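Local coordinates for protein SusD homolog (Bacteroides thetaiotaomicron, PDB 4MRU) that probably binds glycans, perhaps mucin O-glycans, at the cell surface as a SusD-like outer-membrane lipoprotein built on a TPR-like helical scaffold, at residues Q44-A48 and R120-I124; K80-T84 and Y125-P129; R114-M118 and P129-V133; N146-D150 and Q471-L476; Q161-E165 and L199-Q203. The contacts are given in a common frame with arbitrary orientation. Residues are numbered along the deposited sequence.

Interaction 1: Q44-A48 and R120-I124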
# COMPACT_ATOMS: atom_id res chain seq x y z
N GLN A 44 -6.30 -5.58 -11.39
CA GLN A 44 -5.46 -6.78 -11.62
C GLN A 44 -3.98 -6.40 -11.78
O GLN A 44 -3.11 -7.08 -11.28
CB GLN A 44 -5.96 -7.60 -12.82
CG GLN A 44 -5.80 -6.92 -14.16
CD GLN A 44 -6.44 -7.70 -15.29
OE1 GLN A 44 -6.43 -8.95 -15.28
NE2 GLN A 44 -6.99 -6.99 -16.27
N PHE A 45 -3.72 -5.29 -12.44
CA PHE A 45 -2.35 -4.84 -12.67
C PHE A 45 -1.78 -4.16 -11.43
O PHE A 45 -0.69 -4.51 -10.97
CB PHE A 45 -2.28 -3.88 -13.83
CG PHE A 45 -2.70 -4.48 -15.15
CD1 PHE A 45 -1.92 -5.47 -15.74
CD2 PHE A 45 -3.84 -4.09 -15.77
CE1 PHE A 45 -2.31 -6.06 -16.92
CE2 PHE A 45 -4.23 -4.65 -16.99
CZ PHE A 45 -3.46 -5.62 -17.56
N MSE A 46 -2.48 -3.16 -10.93
CA MSE A 46 -1.90 -2.28 -9.88
C MSE A 46 -1.85 -2.97 -8.54
O MSE A 46 -0.85 -2.90 -7.84
CB MSE A 46 -2.72 -1.00 -9.82
CG MSE A 46 -2.12 0.03 -8.90
SE MSE A 46 -3.23 1.65 -9.17
CE MSE A 46 -1.81 2.91 -8.47
N GLU A 47 -2.91 -3.69 -8.20
CA GLU A 47 -3.01 -4.30 -6.89
C GLU A 47 -2.64 -5.78 -6.83
O GLU A 47 -1.93 -6.21 -5.92
CB GLU A 47 -4.45 -4.17 -6.40
CG GLU A 47 -4.85 -2.74 -6.17
CD GLU A 47 -4.17 -2.14 -4.98
OE1 GLU A 47 -4.04 -2.81 -3.91
OE2 GLU A 47 -3.80 -0.96 -5.08
N ALA A 48 -3.16 -6.59 -7.74
CA ALA A 48 -2.98 -8.03 -7.65
C ALA A 48 -1.55 -8.43 -8.10
O ALA A 48 -0.80 -9.05 -7.36
CB ALA A 48 -4.04 -8.76 -8.47
N ARG A 120 0.05 7.30 -4.03
CA ARG A 120 0.38 5.94 -4.41
C ARG A 120 1.18 5.95 -5.72
O ARG A 120 2.18 5.24 -5.86
CB ARG A 120 -0.86 5.08 -4.56
CG ARG A 120 -1.53 4.68 -3.26
CD ARG A 120 -3.01 4.47 -3.42
NE ARG A 120 -3.34 3.61 -4.57
CZ ARG A 120 -3.33 2.28 -4.53
NH1 ARG A 120 -2.95 1.63 -3.42
NH2 ARG A 120 -3.62 1.60 -5.60
N VAL A 121 0.74 6.75 -6.67
CA VAL A 121 1.39 6.76 -7.98
C VAL A 121 2.82 7.29 -7.91
O VAL A 121 3.71 6.71 -8.49
CB VAL A 121 0.56 7.58 -8.99
CG1 VAL A 121 1.21 7.61 -10.35
CG2 VAL A 121 -0.86 6.98 -9.09
N THR A 122 3.06 8.40 -7.20
CA THR A 122 4.43 8.85 -7.09
C THR A 122 5.29 7.83 -6.31
O THR A 122 6.46 7.66 -6.63
CB THR A 122 4.61 10.26 -6.48
OG1 THR A 122 6.01 10.61 -6.53
CG2 THR A 122 4.14 10.35 -5.07
N ASP A 123 4.72 7.18 -5.31
CA ASP A 123 5.48 6.15 -4.58
C ASP A 123 5.90 4.98 -5.46
O ASP A 123 6.97 4.39 -5.24
CB ASP A 123 4.71 5.63 -3.37
CG ASP A 123 4.71 6.60 -2.19
OD1 ASP A 123 5.42 7.63 -2.26
OD2 ASP A 123 3.98 6.32 -1.22
N ILE A 124 5.09 4.66 -6.46
CA ILE A 124 5.44 3.60 -7.42
C ILE A 124 6.54 4.02 -8.42
O ILE A 124 7.41 3.19 -8.76
CB ILE A 124 4.18 3.15 -8.18
CG1 ILE A 124 3.21 2.50 -7.20
CG2 ILE A 124 4.52 2.19 -9.30
CD1 ILE A 124 1.80 2.44 -7.76
O HOH W 1 -2.60 -1.21 -2.42

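Interaction 2: K80-T84 and Y125-P129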
# COMPACT_ATOMS: atom_id res chain seq x y z
N LYS A 80 0.89 -0.01 -18.49
CA LYS A 80 0.03 1.12 -18.75
C LYS A 80 -0.87 1.50 -17.59
O LYS A 80 -0.99 2.69 -17.27
CB LYS A 80 -0.86 0.82 -19.98
CG LYS A 80 -1.57 2.05 -20.50
CD LYS A 80 -2.41 1.76 -21.73
CE LYS A 80 -3.05 3.04 -22.29
NZ LYS A 80 -4.49 3.07 -21.97
N ALA A 81 -1.51 0.53 -16.96
CA ALA A 81 -2.66 0.84 -16.08
C ALA A 81 -2.31 1.62 -14.80
O ALA A 81 -2.99 2.58 -14.49
CB ALA A 81 -3.42 -0.42 -15.72
N PRO A 82 -1.24 1.25 -14.08
CA PRO A 82 -0.97 2.01 -12.84
C PRO A 82 -0.51 3.48 -13.01
O PRO A 82 -0.40 4.20 -12.02
CB PRO A 82 0.14 1.19 -12.16
CG PRO A 82 0.09 -0.16 -12.83
CD PRO A 82 -0.27 0.15 -14.25
N PHE A 83 -0.18 3.88 -14.22
CA PHE A 83 0.31 5.25 -14.52
C PHE A 83 -0.69 5.93 -15.40
O PHE A 83 -1.39 6.86 -14.97
CB PHE A 83 1.70 5.20 -15.20
CG PHE A 83 2.30 6.57 -15.49
CD1 PHE A 83 2.01 7.21 -16.66
CD2 PHE A 83 3.15 7.17 -14.60
CE1 PHE A 83 2.54 8.46 -16.94
CE2 PHE A 83 3.68 8.42 -14.85
CZ PHE A 83 3.37 9.06 -16.03
N THR A 84 -0.81 5.43 -16.63
CA THR A 84 -1.61 6.11 -17.63
C THR A 84 -3.11 6.07 -17.28
O THR A 84 -3.79 7.08 -17.38
CB THR A 84 -1.41 5.50 -19.02
OG1 THR A 84 -0.02 5.57 -19.39
CG2 THR A 84 -2.26 6.25 -20.08
N TYR A 125 6.53 5.27 -8.88
CA TYR A 125 7.37 5.70 -10.04
C TYR A 125 8.46 6.67 -9.70
O TYR A 125 9.48 6.69 -10.38
CB TYR A 125 6.50 6.36 -11.11
CG TYR A 125 5.56 5.36 -11.74
CD1 TYR A 125 5.98 4.53 -12.77
CD2 TYR A 125 4.27 5.26 -11.33
CE1 TYR A 125 5.15 3.57 -13.31
CE2 TYR A 125 3.41 4.33 -11.89
CZ TYR A 125 3.85 3.50 -12.88
OH TYR A 125 2.98 2.59 -13.46
N GLY A 126 8.25 7.48 -8.67
CA GLY A 126 9.12 8.62 -8.42
C GLY A 126 8.50 9.88 -9.03
O GLY A 126 7.33 10.23 -8.73
N PRO A 127 9.22 10.52 -9.95
CA PRO A 127 8.64 11.69 -10.66
C PRO A 127 7.44 11.30 -11.46
O PRO A 127 7.44 10.22 -12.09
CB PRO A 127 9.75 12.14 -11.60
CG PRO A 127 10.98 11.60 -10.97
CD PRO A 127 10.60 10.29 -10.38
N ILE A 128 6.40 12.13 -11.35
CA ILE A 128 5.15 11.99 -12.04
C ILE A 128 4.62 13.37 -12.41
O ILE A 128 4.91 14.36 -11.73
CB ILE A 128 4.03 11.31 -11.20
CG1 ILE A 128 3.77 12.03 -9.88
CG2 ILE A 128 4.37 9.86 -10.87
CD1 ILE A 128 2.41 11.69 -9.32
N PRO A 129 3.80 13.43 -13.46
CA PRO A 129 2.98 14.61 -13.73
C PRO A 129 2.03 14.83 -12.56
O PRO A 129 1.48 13.89 -12.07
CB PRO A 129 2.20 14.23 -14.98
CG PRO A 129 2.89 13.03 -15.54
CD PRO A 129 3.53 12.33 -14.40

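Interaction 3: R114-M118 and P129-V133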
# COMPACT_ATOMS: atom_id res chain seq x y z
N ARG A 114 -7.56 13.65 -4.67
CA ARG A 114 -6.47 13.66 -5.63
C ARG A 114 -5.12 13.33 -4.96
O ARG A 114 -4.32 12.56 -5.49
CB ARG A 114 -6.42 14.98 -6.35
CG ARG A 114 -5.15 15.16 -7.17
CD ARG A 114 -5.35 16.34 -8.09
NE ARG A 114 -4.13 16.76 -8.75
CZ ARG A 114 -3.32 17.72 -8.33
NH1 ARG A 114 -3.55 18.41 -7.20
NH2 ARG A 114 -2.27 18.02 -9.08
N VAL A 115 -4.85 13.94 -3.81
CA VAL A 115 -3.65 13.61 -3.10
C VAL A 115 -3.64 12.12 -2.77
O VAL A 115 -2.64 11.44 -2.92
CB VAL A 115 -3.51 14.43 -1.81
CG1 VAL A 115 -2.39 13.88 -0.95
CG2 VAL A 115 -3.28 15.91 -2.12
N THR A 116 -4.75 11.60 -2.25
CA THR A 116 -4.79 10.21 -1.84
C THR A 116 -4.49 9.25 -3.02
O THR A 116 -3.76 8.30 -2.88
CB THR A 116 -6.17 9.90 -1.21
OG1 THR A 116 -6.41 10.80 -0.12
CG2 THR A 116 -6.25 8.46 -0.72
N ILE A 117 -5.07 9.52 -4.19
CA ILE A 117 -4.84 8.71 -5.38
C ILE A 117 -3.37 8.78 -5.79
O ILE A 117 -2.72 7.77 -6.05
CB ILE A 117 -5.68 9.24 -6.56
CG1 ILE A 117 -7.14 8.98 -6.31
CG2 ILE A 117 -5.26 8.57 -7.87
CD1 ILE A 117 -8.09 9.83 -7.15
N MSE A 118 -2.86 10.00 -5.85
CA MSE A 118 -1.57 10.22 -6.46
C MSE A 118 -0.39 9.98 -5.52
O MSE A 118 0.74 9.81 -5.99
CB MSE A 118 -1.50 11.65 -6.97
CG MSE A 118 -2.48 11.90 -8.12
SE MSE A 118 -2.11 10.71 -9.66
CE MSE A 118 -3.81 10.90 -10.65
N PRO A 129 3.80 13.43 -13.46
CA PRO A 129 2.98 14.61 -13.73
C PRO A 129 2.03 14.83 -12.56
O PRO A 129 1.48 13.89 -12.07
CB PRO A 129 2.20 14.23 -14.98
CG PRO A 129 2.89 13.03 -15.54
CD PRO A 129 3.53 12.33 -14.40
N TYR A 130 1.98 16.05 -12.06
CA TYR A 130 1.17 16.37 -10.93
C TYR A 130 0.78 17.87 -11.00
O TYR A 130 -0.30 18.18 -11.44
CB TYR A 130 1.88 16.05 -9.60
CG TYR A 130 0.89 16.15 -8.42
CD1 TYR A 130 -0.13 15.23 -8.26
CD2 TYR A 130 1.00 17.15 -7.48
CE1 TYR A 130 -1.04 15.31 -7.20
CE2 TYR A 130 0.13 17.22 -6.40
CZ TYR A 130 -0.90 16.32 -6.29
OH TYR A 130 -1.79 16.41 -5.26
N SER A 131 1.68 18.79 -10.63
CA SER A 131 1.33 20.22 -10.58
C SER A 131 1.04 20.86 -11.96
O SER A 131 0.32 21.85 -12.04
CB SER A 131 2.43 21.04 -9.85
OG SER A 131 3.64 21.07 -10.60
N LYS A 132 1.61 20.32 -13.03
CA LYS A 132 1.47 20.95 -14.36
C LYS A 132 0.50 20.21 -15.26
O LYS A 132 0.52 20.38 -16.47
CB LYS A 132 2.84 21.04 -15.03
CG LYS A 132 3.81 21.94 -14.26
CD LYS A 132 5.23 21.68 -14.69
CE LYS A 132 6.19 22.66 -14.03
NZ LYS A 132 7.56 22.39 -14.51
N VAL A 133 -0.32 19.34 -14.70
CA VAL A 133 -1.34 18.68 -15.50
C VAL A 133 -2.43 19.72 -15.81
O VAL A 133 -2.90 20.40 -14.90
CB VAL A 133 -1.91 17.46 -14.78
CG1 VAL A 133 -3.03 16.85 -15.60
CG2 VAL A 133 -0.79 16.44 -14.55

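Interaction 4: N146-D150 and Q471-L476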
# COMPACT_ATOMS: atom_id res chain seq x y z
N ASN A 146 1.59 14.42 -23.70
CA ASN A 146 0.90 14.87 -22.49
C ASN A 146 1.69 15.93 -21.61
O ASN A 146 2.06 16.95 -22.14
CB ASN A 146 0.49 13.65 -21.70
CG ASN A 146 -0.82 13.85 -21.02
OD1 ASN A 146 -1.26 14.99 -20.87
ND2 ASN A 146 -1.47 12.76 -20.62
N ALA A 147 1.94 15.70 -20.31
CA ALA A 147 2.41 16.79 -19.41
C ALA A 147 3.81 16.60 -18.78
O ALA A 147 4.35 15.50 -18.76
CB ALA A 147 1.39 16.98 -18.28
N ALA A 148 4.36 17.69 -18.27
CA ALA A 148 5.65 17.70 -17.62
C ALA A 148 5.55 17.02 -16.29
O ALA A 148 4.51 17.11 -15.61
CB ALA A 148 6.15 19.14 -17.42
N TYR A 149 6.66 16.41 -15.88
CA TYR A 149 6.70 15.68 -14.60
C TYR A 149 7.29 16.52 -13.48
O TYR A 149 8.18 17.28 -13.70
CB TYR A 149 7.59 14.45 -14.73
CG TYR A 149 7.12 13.31 -15.58
CD1 TYR A 149 6.71 13.49 -16.88
CD2 TYR A 149 7.20 11.99 -15.10
CE1 TYR A 149 6.31 12.43 -17.65
CE2 TYR A 149 6.85 10.94 -15.88
CZ TYR A 149 6.39 11.16 -17.16
OH TYR A 149 6.04 10.11 -17.98
N ASP A 150 6.76 16.38 -12.27
CA ASP A 150 7.39 16.95 -11.08
C ASP A 150 8.33 15.94 -10.45
O ASP A 150 8.07 14.74 -10.45
CB ASP A 150 6.39 17.32 -10.01
CG ASP A 150 5.37 18.42 -10.43
OD1 ASP A 150 5.56 19.11 -11.45
OD2 ASP A 150 4.36 18.54 -9.68
N GLN A 471 4.63 9.04 -26.98
CA GLN A 471 3.73 10.17 -27.09
C GLN A 471 4.15 11.35 -26.28
O GLN A 471 3.61 12.43 -26.48
CB GLN A 471 2.33 9.86 -26.54
CG GLN A 471 1.71 8.51 -26.84
CD GLN A 471 1.10 8.41 -28.19
OE1 GLN A 471 -0.09 8.65 -28.37
NE2 GLN A 471 1.91 8.05 -29.17
N ASN A 472 5.01 11.16 -25.27
CA ASN A 472 5.36 12.25 -24.34
C ASN A 472 6.87 12.35 -24.11
O ASN A 472 7.32 12.57 -23.00
CB ASN A 472 4.58 12.06 -23.03
CG ASN A 472 4.53 13.31 -22.18
OD1 ASN A 472 4.58 14.43 -22.69
ND2 ASN A 472 4.35 13.13 -20.87
N SER A 473 7.64 12.20 -25.19
CA SER A 473 9.07 11.90 -25.11
C SER A 473 9.92 13.09 -24.60
O SER A 473 10.89 12.88 -23.85
CB SER A 473 9.61 11.45 -26.47
OG SER A 473 9.47 12.48 -27.42
N PHE A 474 9.56 14.32 -24.93
CA PHE A 474 10.26 15.49 -24.33
C PHE A 474 10.14 15.51 -22.77
O PHE A 474 11.14 15.55 -22.03
CB PHE A 474 9.72 16.77 -24.97
CG PHE A 474 10.38 18.03 -24.46
CD1 PHE A 474 9.89 18.65 -23.32
CD2 PHE A 474 11.45 18.62 -25.14
CE1 PHE A 474 10.47 19.80 -22.83
CE2 PHE A 474 12.02 19.79 -24.67
CZ PHE A 474 11.52 20.38 -23.50
N HIS A 475 8.90 15.48 -22.30
CA HIS A 475 8.64 15.46 -20.86
C HIS A 475 9.20 14.17 -20.20
O HIS A 475 9.81 14.23 -19.11
CB HIS A 475 7.16 15.59 -20.60
CG HIS A 475 6.60 16.93 -20.98
ND1 HIS A 475 7.20 18.11 -20.61
CD2 HIS A 475 5.47 17.26 -21.65
CE1 HIS A 475 6.46 19.12 -21.04
NE2 HIS A 475 5.41 18.64 -21.67
N LEU A 476 9.02 13.04 -20.84
CA LEU A 476 9.53 11.81 -20.27
C LEU A 476 11.08 11.86 -20.12
O LEU A 476 11.62 11.50 -19.07
CB LEU A 476 9.10 10.61 -21.09
CG LEU A 476 9.80 9.34 -20.62
CD1 LEU A 476 9.22 8.92 -19.27
CD2 LEU A 476 9.67 8.25 -21.65
O HOH W 2 8.95 16.36 -17.39

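Interaction 5: Q161-E165 and L199-Q203. With EDO (1,2-ethanediol), chain E.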
# COMPACT_ATOMS: atom_id res chain seq x y z
N GLN A 161 1.13 20.80 1.05
CA GLN A 161 0.50 22.11 0.97
C GLN A 161 -1.00 21.96 0.67
O GLN A 161 -1.85 22.57 1.34
CB GLN A 161 1.22 22.95 -0.08
CG GLN A 161 0.77 24.39 -0.24
CD GLN A 161 1.42 25.00 -1.48
OE1 GLN A 161 2.52 24.60 -1.91
NE2 GLN A 161 0.71 25.93 -2.10
N GLU A 162 -1.34 21.08 -0.25
CA GLU A 162 -2.76 20.84 -0.57
C GLU A 162 -3.55 20.18 0.58
O GLU A 162 -4.73 20.53 0.81
CB GLU A 162 -2.87 20.00 -1.85
CG GLU A 162 -2.36 20.74 -3.08
CD GLU A 162 -2.23 19.86 -4.30
OE1 GLU A 162 -2.16 18.60 -4.14
OE2 GLU A 162 -2.13 20.43 -5.42
N LEU A 163 -2.95 19.25 1.31
CA LEU A 163 -3.64 18.68 2.45
C LEU A 163 -3.96 19.76 3.48
O LEU A 163 -5.06 19.72 4.08
CB LEU A 163 -2.85 17.54 3.09
CG LEU A 163 -2.80 16.32 2.17
CD1 LEU A 163 -1.91 15.24 2.76
CD2 LEU A 163 -4.21 15.81 1.87
N GLU A 164 -3.03 20.68 3.73
CA GLU A 164 -3.30 21.77 4.69
C GLU A 164 -4.40 22.66 4.21
O GLU A 164 -5.24 23.11 5.00
CB GLU A 164 -2.06 22.61 4.96
CG GLU A 164 -1.15 21.98 6.00
CD GLU A 164 -0.34 23.00 6.76
OE1 GLU A 164 -0.23 24.16 6.31
OE2 GLU A 164 0.17 22.62 7.83
N GLU A 165 -4.39 22.97 2.93
CA GLU A 165 -5.46 23.79 2.35
C GLU A 165 -6.82 23.07 2.47
O GLU A 165 -7.81 23.70 2.85
CB GLU A 165 -5.21 24.09 0.89
CG GLU A 165 -4.10 25.07 0.62
CD GLU A 165 -3.59 25.04 -0.83
OE1 GLU A 165 -4.14 24.33 -1.72
OE2 GLU A 165 -2.61 25.74 -1.08
N LEU A 199 -7.50 12.63 6.84
CA LEU A 199 -6.48 13.55 6.27
C LEU A 199 -5.24 13.63 7.14
O LEU A 199 -4.11 13.58 6.64
CB LEU A 199 -7.10 14.93 6.09
CG LEU A 199 -6.32 16.04 5.42
CD1 LEU A 199 -7.31 17.02 4.80
CD2 LEU A 199 -5.41 16.75 6.40
N HIS A 200 -5.44 13.76 8.44
CA HIS A 200 -4.30 13.78 9.38
C HIS A 200 -3.51 12.46 9.40
O HIS A 200 -2.29 12.46 9.57
CB HIS A 200 -4.78 14.14 10.76
CG HIS A 200 -5.44 15.48 10.82
ND1 HIS A 200 -6.54 15.73 11.63
CD2 HIS A 200 -5.23 16.61 10.11
CE1 HIS A 200 -6.92 16.99 11.45
NE2 HIS A 200 -6.16 17.52 10.51
N SER A 201 -4.21 11.36 9.27
CA SER A 201 -3.58 10.06 9.21
C SER A 201 -2.71 9.94 7.92
O SER A 201 -1.63 9.44 7.96
CB SER A 201 -4.64 8.96 9.28
OG SER A 201 -5.47 9.12 10.43
N LEU A 202 -3.22 10.43 6.80
CA LEU A 202 -2.46 10.43 5.56
C LEU A 202 -1.23 11.33 5.68
O LEU A 202 -0.17 10.96 5.18
CB LEU A 202 -3.32 10.92 4.42
CG LEU A 202 -2.77 10.90 3.00
CD1 LEU A 202 -2.31 9.51 2.62
CD2 LEU A 202 -3.84 11.41 2.03
N GLN A 203 -1.38 12.50 6.30
CA GLN A 203 -0.21 13.36 6.57
C GLN A 203 0.84 12.61 7.40
O GLN A 203 2.03 12.71 7.12
CB GLN A 203 -0.60 14.62 7.31
CG GLN A 203 -1.42 15.62 6.52
CD GLN A 203 -2.01 16.72 7.41
OE1 GLN A 203 -2.50 16.46 8.52
NE2 GLN A 203 -1.96 17.96 6.92
C1 EDO E . -2.61 20.43 9.52
O1 EDO E . -3.41 19.96 8.43
C2 EDO E . -2.74 19.45 10.66
O2 EDO E . -1.94 18.33 10.32

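Interaction 1: Q44-A48 and R120-I124
A buried salt bridge flanked by apolar packing joins two nearly perpendicular helices, 40-54 and 104-125, close to the centre of the chain. The axes of the short segments cross at 82° and come no closer than 13.2 Å, so only long side chains can span the gap. R120 reaches over with its guanidinium: NH2 donates to OE2 of E47 at 2.6 Å, while a weaker bond of 3.2 Å runs from R120 NH1 to the same E47 OE2. Water 1 lies between R120 NH1 (3.0 Å) and E47 OE1 (2.6 Å). Within the helix-rich SusD-like fold, this pairing lets opposite charges be buried together, and I428 of helix 427-437 packs against both residues. Beside it, selenomethionine M46 extends in an all-trans conformation, its flexible, unbranched chain filling the space between the helices. Its CE meets I124 CD1 at 3.7 Å and V121 CG2 at 4.2 Å, and its SE lies 3.6 Å from R120 NH2.

Interaction 2: K80-T84 and Y125-P129
Residues 81-84 lie near the start of helix 81-100, in a widened, pi-type turn, whereas 125-129 leads out of helix 104-125 into an irregular loop. The nearest CA atoms, of F83 and Y125, are 8.4 Å apart, and no hydrogen bond links the segments. G126 leaves the helix with phi 96° and psi -121°, where a CB would be jammed against the preceding carbonyl, so glycine suits this bend. Large side chains fill the gap. F83 directs its ring edge at the face of Y125 in a T-shaped pair, centroids 5.2 Å apart and planes at 78°. Y125 reaches the turn with its OH, 3.4 Å from P82 CB and from F83 CB. F83 CZ also meets P129 CD, in a rigid, apolar proline ring, at 3.7 Å, and F83 CE2 meets I128 CG2 at 4.3 Å. Such aromatic and proline packing is plain hydrophobic-core construction, here tying the loop after one helix of the SusD-like scaffold to the start of the helix before it.

Interaction 3: R114-M118 and P129-V133
P129 brings the loop back alongside helix 104-125, the helix it has just left. Next comes Y130, which supplies nearly all of the loop's share of the contact. The guanidinium of R114 lies flat on its ring, centres 3.8 Å apart and planes at only 6°, a parallel cation-pi stack with R114 CZ over the face. Arginine suits the place because its planar, delocalised charge can stack and still offer N-H groups at its rim: R114 NH2 makes a weak hydrogen bond of 3.1 Å to Y130 O, R114 NE is hydrogen-bonded to the hydroxyl of Y91, and R114 NH1 forms a salt bridge to E162. The Y130 hydroxyl is also hydrogen-bonded to E162, so the acid on helix 152-173 serves both members of the stack. In this way the loop fills a groove among successive helices of the TPR-like array, with M118 CB 3.7 Å from Y130 CE1 and V115 CG2 3.5 Å from Y130 OH. A type I beta turn spans Y130 to V133, closed by a weak bond of 3.5 Å from V133 N to Y130 O, the carbonyl that R114 also approaches. At S131, within the turn, the CB points away from the helix, and its hydroxyl is hydrogen-bonded to D150.

Interaction 4: N146-D150 and Q471-L476
H475, Y149 and N146 bury the largest areas in this contact, in which an extended loop runs past the start of helix 473-486. The imidazole face of H475 packs on A147 and A148, with A148 CA 3.4 Å from H475 ND1, and the small alanines let the chain come close, to 4.9 Å between the CA atoms of A148 and H475. The end of Y149 comes near L476, its OH 3.6 Å from L476 CD1; the hydroxyl is hydrogen-bonded to E468. N146 sets its O at the edge of the histidine ring, 3.5 Å from H475 CD2, and its N makes a weak bond of 3.2 Å to N472 OD1. The amide of N472 suits its place by offering both an acceptor and a donor: N472 ND2 donates to A147 O at 3.2 Å and is also bonded to E468. Though N472 is at the N-cap position, its side chain makes no capping bond. Water 2 adds a bridge, accepting from Y149 N at 2.7 Å and donating to H475 O at 2.9 Å. Because these bonds address main-chain groups of the loop, this partly buried contact, which mixes hydrogen bonds with van der Waals packing, depends on the backbone's path.

Interaction 5: Q161-E165 and L199-Q203
A molecule of 1,2-ethanediol, probably from the crystallisation liquor, is gripped at both ends by one glutamine beside this helix pair. Q203 NE2 donates to EDO O1 at 2.9 Å, and EDO O2 donates to Q203 OE1 at 2.7 Å, so the amide's two functions match the two hydroxyls of the diol. D167 also hydrogen-bonds the diol, whose O2 lies 3.7 Å from H200 CD2. The protein surfaces themselves share no hydrogen bond; their contact is apolar and centres on L163. Helices 152-173 and 192-209 run almost antiparallel here, the short segments at 161° with axes 10.7 Å apart, as successive helices do in the hairpins of a TPR-like array. L163 points across from the first helix and enters the space between L199, L202 and Q203: L163 CD2 lies 4.1 Å from L199 CG, L163 CD1 is 4.4 Å from L202 CD2, and L163 CD1 meets the aliphatic part of Q203 at CG, 3.8 Å away. Leucine fits because its branched end can touch several neighbours at once. L199 CD1 in turn reaches the backbone of the opposite helix, 3.6 Å from L163 O. Helix 104-125 also packs here, with L112 on L163 and T116 on L202.

In the fold
Helix 104-125 and the loop after it connect the set. The helix supplies one segment each to interactions 1 and 3, whose centres are 14 Å apart, and the loop serves interactions 2, 3 and 4. Along the chain, interaction 1 crosses both 2 and 3, and all three close before interaction 4 opens; interaction 5 is nested in the chain loop closed by interaction 4. Interactions 2 and 3 share P129, with centres 10 Å apart, and the centres of 2 and 4 are 11 Å apart. E162 links interactions 3 and 5, centres 14 Å apart, through R114 and Y130. Early helices are thus packed together and joined, through helix 473-486, to the C-terminal part of one SusD-like fold.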